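Local coordinates for protein probable tRNA pseudouridine synthase D (Methanosarcina mazei, PDB 1Z2Z) that probably converts uridine-13 of transfer RNA into pseudouridine, as a member of the TruD family of pseudouridine synthases, at residues V35-N40 with W131-R136; E29-I34 with R88-Q93. One frame throughout, in Å; residues are numbered along the deposited sequence.

Contact 1: V35-N40 with W131-R136; sequences VKEITN and WGNDFR
Asp-134 O is the best-held polar atom, gripped twice from strand 33-39. Lys-36 N donates to it at 2.9 Å, in the carbonyl plane, with an N-H...O angle of 155°. The second grip is a CA-H...O contact from Val-35 CA at 3.4 Å. Asp-134 N donates back to Lys-36 O at 2.8 Å, so the two residues form a hydrogen-bonded antiparallel pair. Farther along, Ile-38 N donates to Gly-132 O at 2.9 Å, from above that carbonyl plane. Trp-131 N donates to Ile-38 O at 2.8 Å, in the plane. Trp-131 and Gly-132 thus both face Ile-38, a classic beta bulge.

Val-35, Glu-37, Asn-133 and Phe-135 share one face. Val-35 CG2 sits 3.7 Å from Phe-135 CE2, the two side chains lying side by side. An alanine in place of Val-35 would lose both methyls, CG1 and CG2, and would probably leave the Phe-135 ring less well packed on this side. Asn-133 ND2 packs on Glu-37 CA and CB. Glu-37 OE2 forms a salt bridge with Lys-85 NZ, and OE1 accepts a hydrogen bond from Lys-94 N. On the other face Ile-38 crosses Asp-134 at about a right angle, CD1 to OD2 at 3.4 Å.

In the mixed sheet, strand 33-39 lies between strands 90-98 and 130-142. Strand 130-142 is flanked in turn by 408-417, where Met-415 touches Ile-38, Trp-131 and Asp-134.

Contact 2: E29-I34 with R88-Q93; sequences EIEDFI and RALTTQ
One backbone hydrogen bond joins the segments. Leu-90 N donates to Phe-33 O at 3.1 Å, from above the carbonyl plane, with an N-H...O angle of 148°. A CA-H...O contact follows, from Ile-34 CA to Leu-90 O at 3.3 Å. The two residues form a parallel pair at the start of their strands.

The apolar contacts begin with Ile-34 and Leu-90, which lie side by side and point the same way. Ile-34 CG1 is anti to the carbonyl carbon and Leu-90 CG is anti to the backbone N. These torsions bring the ends together, with Ile-34 CD1 4.1 Å from Leu-90 CD2. The methyl of Ala-89 lies against Phe-33, its CB 3.8 Å from Phe-33 CB and the ring atom CD2 a little farther off. Ile-30 CG2 packs on the backbone carbonyl of Ala-89.

Among the charged side chains, Arg-88 runs extended from CG to NE and crosses Ile-30 at about a right angle, so that NH1 meets the CD1 methyl. NE is fixed by a hydrogen bond to Arg-27 O. Glu-31 turns its carboxylate to another partner, Arg-57, in a salt bridge.

The short 3-10 turn at 31-32 leads directly into strand 33-39. Phe-33, in a cation-pi contact with Arg-27, also touches Asp-86, the predicted catalytic nucleophile. The arrangement thus sets a parallel strand pair of the sheet beside the probable pseudouridine synthase active site.

In the fold
From the N terminus, the chain passes through 29-34 and runs without a break into 35-40, so both contacts share strand 33-39. Contact 2 closes first, when 88-93 returns after 53 residues that include strand 49-57, helix 61-72 and Asp-86. Contact 1 closes when 131-136 arrives, after 90 residues. The segments alternate along the chain, so the two loops cross. Strand 33-39 is thereby paired on both edges, parallel to 90-98 and antiparallel to 130-142. The contacts also meet directly: Ile-34 N with Arg-136 O, and Val-35 N with Leu-90 O, are probable hydrogen bonds. Together they tie three strands into one mixed sheet.

Contact 1: V35-N40 with W131-R136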
loop_
_atom_site.group_PDB
_atom_site.type_symbol
_atom_site.label_atom_id
_atom_site.label_comp_id
_atom_site.label_asym_id
_atom_site.label_seq_id
_atom_site.Cartn_x
_atom_site.Cartn_y
_atom_site.Cartn_z
ATOM N N VAL A 35 7.370 15.172 1.162
ATOM C CA VAL A 35 7.956 13.879 0.834
ATOM C C VAL A 35 9.209 14.078 0.005
ATOM O O VAL A 35 9.118 14.489 -1.147
ATOM C CB VAL A 35 6.995 13.036 0.003
ATOM C CG1 VAL A 35 7.607 11.690 -0.272
ATOM C CG2 VAL A 35 5.676 12.914 0.701
ATOM N N LYS A 36 10.370 13.777 0.580
ATOM C CA LYS A 36 11.638 13.937 -0.131
ATOM C C LYS A 36 12.269 12.574 -0.388
ATOM O O LYS A 36 12.613 11.866 0.548
ATOM C CB LYS A 36 12.615 14.785 0.687
ATOM C CG LYS A 36 12.119 16.160 1.081
ATOM C CD LYS A 36 13.219 16.931 1.792
ATOM C CE LYS A 36 12.763 18.347 2.162
ATOM N NZ LYS A 36 13.859 19.228 2.702
ATOM N N GLU A 37 12.446 12.228 -1.659
ATOM C CA GLU A 37 13.016 10.944 -2.062
ATOM C C GLU A 37 14.488 10.732 -1.708
ATOM O O GLU A 37 15.272 11.678 -1.684
ATOM C CB GLU A 37 12.842 10.787 -3.562
ATOM C CG GLU A 37 13.259 9.453 -4.100
ATOM C CD GLU A 37 13.455 9.472 -5.599
ATOM O OE1 GLU A 37 14.528 9.932 -6.049
ATOM O OE2 GLU A 37 12.527 9.048 -6.316
ATOM N N ILE A 38 14.860 9.483 -1.422
ATOM C CA ILE A 38 16.256 9.165 -1.114
ATOM C C ILE A 38 16.725 8.280 -2.252
ATOM O O ILE A 38 16.201 7.193 -2.452
ATOM C CB ILE A 38 16.391 8.408 0.207
ATOM C CG1 ILE A 38 15.557 9.106 1.283
ATOM C CG2 ILE A 38 17.866 8.358 0.629
ATOM C CD1 ILE A 38 15.502 8.357 2.585
ATOM N N THR A 39 17.712 8.747 -3.001
ATOM C CA THR A 39 18.198 8.009 -4.157
ATOM C C THR A 39 19.128 6.843 -3.842
ATOM O O THR A 39 19.772 6.819 -2.793
ATOM C CB THR A 39 18.951 8.966 -5.110
ATOM O OG1 THR A 39 18.884 8.466 -6.448
ATOM C CG2 THR A 39 20.421 9.088 -4.707
ATOM N N ASN A 40 19.188 5.864 -4.744
ATOM C CA ASN A 40 20.117 4.755 -4.555
ATOM C C ASN A 40 21.086 4.736 -5.725
ATOM O O ASN A 40 21.972 3.900 -5.778
ATOM C CB ASN A 40 19.410 3.394 -4.433
ATOM C CG ASN A 40 18.697 2.971 -5.698
ATOM O OD1 ASN A 40 19.191 3.161 -6.813
ATOM N ND2 ASN A 40 17.531 2.364 -5.529
ATOM N N TRP A 131 15.964 4.420 -2.971
ATOM C CA TRP A 131 16.021 3.629 -1.766
ATOM C C TRP A 131 14.700 3.814 -1.052
ATOM O O TRP A 131 13.818 2.964 -1.135
ATOM C CB TRP A 131 17.165 4.075 -0.863
ATOM C CG TRP A 131 17.156 3.348 0.447
ATOM C CD1 TRP A 131 16.442 3.681 1.568
ATOM C CD2 TRP A 131 17.799 2.101 0.736
ATOM N NE1 TRP A 131 16.595 2.717 2.526
ATOM C CE2 TRP A 131 17.420 1.733 2.046
ATOM C CE3 TRP A 131 18.652 1.253 0.013
ATOM C CZ2 TRP A 131 17.866 0.552 2.655
ATOM C CZ3 TRP A 131 19.097 0.076 0.621
ATOM C CH2 TRP A 131 18.698 -0.261 1.930
ATOM N N GLY A 132 14.556 4.940 -0.363
ATOM C CA GLY A 132 13.319 5.209 0.343
ATOM C C GLY A 132 12.763 6.602 0.115
ATOM O O GLY A 132 13.079 7.271 -0.876
ATOM N N ASN A 133 11.935 7.039 1.062
ATOM C CA ASN A 133 11.289 8.346 1.012
ATOM C C ASN A 133 11.207 8.980 2.412
ATOM O O ASN A 133 10.622 8.407 3.332
ATOM C CB ASN A 133 9.867 8.203 0.433
ATOM C CG ASN A 133 9.832 8.173 -1.100
ATOM O OD1 ASN A 133 8.974 7.527 -1.690
ATOM N ND2 ASN A 133 10.739 8.897 -1.740
ATOM N N ASP A 134 11.817 10.151 2.577
ATOM C CA ASP A 134 11.766 10.886 3.842
ATOM C C ASP A 134 10.419 11.572 3.900
ATOM O O ASP A 134 9.979 12.167 2.912
ATOM C CB ASP A 134 12.846 11.950 3.891
ATOM C CG ASP A 134 14.131 11.423 4.423
ATOM O OD1 ASP A 134 15.178 12.091 4.257
ATOM O OD2 ASP A 134 14.084 10.328 5.027
ATOM N N PHE A 135 9.768 11.491 5.053
ATOM C CA PHE A 135 8.468 12.111 5.231
ATOM C C PHE A 135 8.514 13.176 6.306
ATOM O O PHE A 135 9.367 13.153 7.198
ATOM C CB PHE A 135 7.397 11.085 5.599
ATOM C CG PHE A 135 7.021 10.166 4.471
ATOM C CD1 PHE A 135 7.627 8.912 4.341
ATOM C CD2 PHE A 135 6.053 10.542 3.549
ATOM C CE1 PHE A 135 7.278 8.040 3.307
ATOM C CE2 PHE A 135 5.687 9.692 2.513
ATOM C CZ PHE A 135 6.303 8.430 2.391
ATOM N N ARG A 136 7.579 14.111 6.198
ATOM C CA ARG A 136 7.423 15.232 7.115
ATOM C C ARG A 136 5.939 15.559 7.038
ATOM O O ARG A 136 5.549 16.480 6.327
ATOM C CB ARG A 136 8.240 16.418 6.611
ATOM C CG ARG A 136 7.988 17.723 7.334
ATOM C CD ARG A 136 9.032 17.950 8.396
ATOM N NE ARG A 136 8.724 19.106 9.233
ATOM C CZ ARG A 136 9.502 19.535 10.223
ATOM N NH1 ARG A 136 9.143 20.593 10.938
ATOM N NH2 ARG A 136 10.644 18.913 10.496
#

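Contact 2: E29-I34 with R88-Q93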
loop_
_atom_site.group_PDB
_atom_site.type_symbol
_atom_site.label_atom_id
_atom_site.label_comp_id
_atom_site.label_asym_id
_atom_site.label_seq_id
_atom_site.Cartn_x
_atom_site.Cartn_y
_atom_site.Cartn_z
ATOM N N GLU A 29 -2.799 21.932 4.246
ATOM C CA GLU A 29 -1.972 22.855 3.490
ATOM C C GLU A 29 -0.888 22.095 2.746
ATOM O O GLU A 29 -0.171 21.300 3.338
ATOM C CB GLU A 29 -1.361 23.886 4.433
ATOM C CG GLU A 29 -2.402 24.850 4.908
ATOM C CD GLU A 29 -3.075 25.515 3.740
ATOM O OE1 GLU A 29 -4.264 25.927 3.866
ATOM O OE2 GLU A 29 -2.391 25.626 2.684
ATOM N N ILE A 30 -0.776 22.347 1.446
ATOM C CA ILE A 30 0.210 21.669 0.622
ATOM C C ILE A 30 1.465 21.343 1.436
ATOM O O ILE A 30 1.848 20.188 1.524
ATOM C CB ILE A 30 0.578 22.524 -0.611
ATOM C CG1 ILE A 30 -0.692 23.130 -1.225
ATOM C CG2 ILE A 30 1.271 21.673 -1.651
ATOM C CD1 ILE A 30 -1.698 22.120 -1.754
ATOM N N GLU A 31 2.085 22.331 2.068
ATOM C CA GLU A 31 3.283 22.033 2.841
ATOM C C GLU A 31 3.070 21.094 4.051
ATOM O O GLU A 31 4.027 20.750 4.739
ATOM C CB GLU A 31 3.961 23.326 3.320
ATOM C CG GLU A 31 4.665 24.143 2.232
ATOM C CD GLU A 31 3.697 24.764 1.231
ATOM O OE1 GLU A 31 2.501 24.938 1.581
ATOM O OE2 GLU A 31 4.137 25.092 0.099
ATOM N N ASP A 32 1.838 20.672 4.318
ATOM C CA ASP A 32 1.594 19.789 5.461
ATOM C C ASP A 32 1.944 18.335 5.174
ATOM O O ASP A 32 1.768 17.452 6.026
ATOM C CB ASP A 32 0.135 19.873 5.921
ATOM C CG ASP A 32 -0.126 21.070 6.828
ATOM O OD1 ASP A 32 -1.288 21.240 7.252
ATOM O OD2 ASP A 32 0.827 21.831 7.113
ATOM N N PHE A 33 2.443 18.090 3.970
ATOM C CA PHE A 33 2.826 16.746 3.570
ATOM C C PHE A 33 4.072 16.815 2.709
ATOM O O PHE A 33 3.982 16.861 1.486
ATOM C CB PHE A 33 1.699 16.074 2.782
ATOM C CG PHE A 33 1.678 14.583 2.929
ATOM C CD1 PHE A 33 0.868 13.979 3.885
ATOM C CD2 PHE A 33 2.504 13.784 2.155
ATOM C CE1 PHE A 33 0.884 12.603 4.070
ATOM C CE2 PHE A 33 2.529 12.404 2.333
ATOM C CZ PHE A 33 1.716 11.815 3.293
ATOM N N ILE A 34 5.235 16.816 3.343
ATOM C CA ILE A 34 6.467 16.890 2.590
ATOM C C ILE A 34 7.093 15.521 2.411
ATOM O O ILE A 34 7.299 14.786 3.375
ATOM C CB ILE A 34 7.437 17.856 3.264
ATOM C CG1 ILE A 34 6.780 19.253 3.282
ATOM C CG2 ILE A 34 8.785 17.840 2.554
ATOM C CD1 ILE A 34 7.650 20.382 3.776
ATOM N N ARG A 88 -1.231 16.251 -4.020
ATOM C CA ARG A 88 -1.444 17.208 -2.940
ATOM C C ARG A 88 -0.329 17.187 -1.912
ATOM O O ARG A 88 -0.528 16.709 -0.795
ATOM C CB ARG A 88 -2.779 16.961 -2.219
ATOM C CG ARG A 88 -3.141 18.094 -1.240
ATOM C CD ARG A 88 -4.628 18.132 -0.862
ATOM N NE ARG A 88 -4.943 19.231 0.061
ATOM C CZ ARG A 88 -4.910 20.528 -0.256
ATOM N NH1 ARG A 88 -4.579 20.911 -1.480
ATOM N NH2 ARG A 88 -5.202 21.442 0.656
ATOM N N ALA A 89 0.838 17.718 -2.263
ATOM C CA ALA A 89 1.951 17.724 -1.320
ATOM C C ALA A 89 3.165 18.415 -1.901
ATOM O O ALA A 89 3.196 18.735 -3.084
ATOM C CB ALA A 89 2.313 16.300 -0.949
ATOM N N LEU A 90 4.161 18.668 -1.068
ATOM C CA LEU A 90 5.379 19.278 -1.561
ATOM C C LEU A 90 6.381 18.137 -1.640
ATOM O O LEU A 90 6.875 17.638 -0.622
ATOM C CB LEU A 90 5.873 20.372 -0.620
ATOM C CG LEU A 90 7.275 20.883 -0.960
ATOM C CD1 LEU A 90 7.330 21.371 -2.386
ATOM C CD2 LEU A 90 7.672 21.959 0.016
ATOM N N THR A 91 6.688 17.738 -2.866
ATOM C CA THR A 91 7.572 16.612 -3.090
ATOM C C THR A 91 8.770 16.846 -3.996
ATOM O O THR A 91 8.660 17.482 -5.044
ATOM C CB THR A 91 6.790 15.476 -3.700
ATOM O OG1 THR A 91 6.581 15.757 -5.091
ATOM C CG2 THR A 91 5.439 15.342 -3.020
ATOM N N THR A 92 9.897 16.268 -3.587
ATOM C CA THR A 92 11.174 16.327 -4.287
ATOM C C THR A 92 11.546 14.897 -4.738
ATOM O O THR A 92 11.354 13.942 -3.981
ATOM C CB THR A 92 12.253 16.832 -3.319
ATOM O OG1 THR A 92 11.858 18.104 -2.799
ATOM C CG2 THR A 92 13.596 16.961 -3.997
ATOM N N GLN A 93 12.075 14.739 -5.949
ATOM C CA GLN A 93 12.458 13.414 -6.441
ATOM C C GLN A 93 13.402 13.525 -7.626
ATOM O O GLN A 93 13.549 14.594 -8.214
ATOM C CB GLN A 93 11.242 12.630 -6.904
ATOM C CG GLN A 93 10.670 13.140 -8.201
ATOM C CD GLN A 93 9.338 12.519 -8.509
ATOM O OE1 GLN A 93 8.332 13.210 -8.702
ATOM N NE2 GLN A 93 9.315 11.203 -8.543
#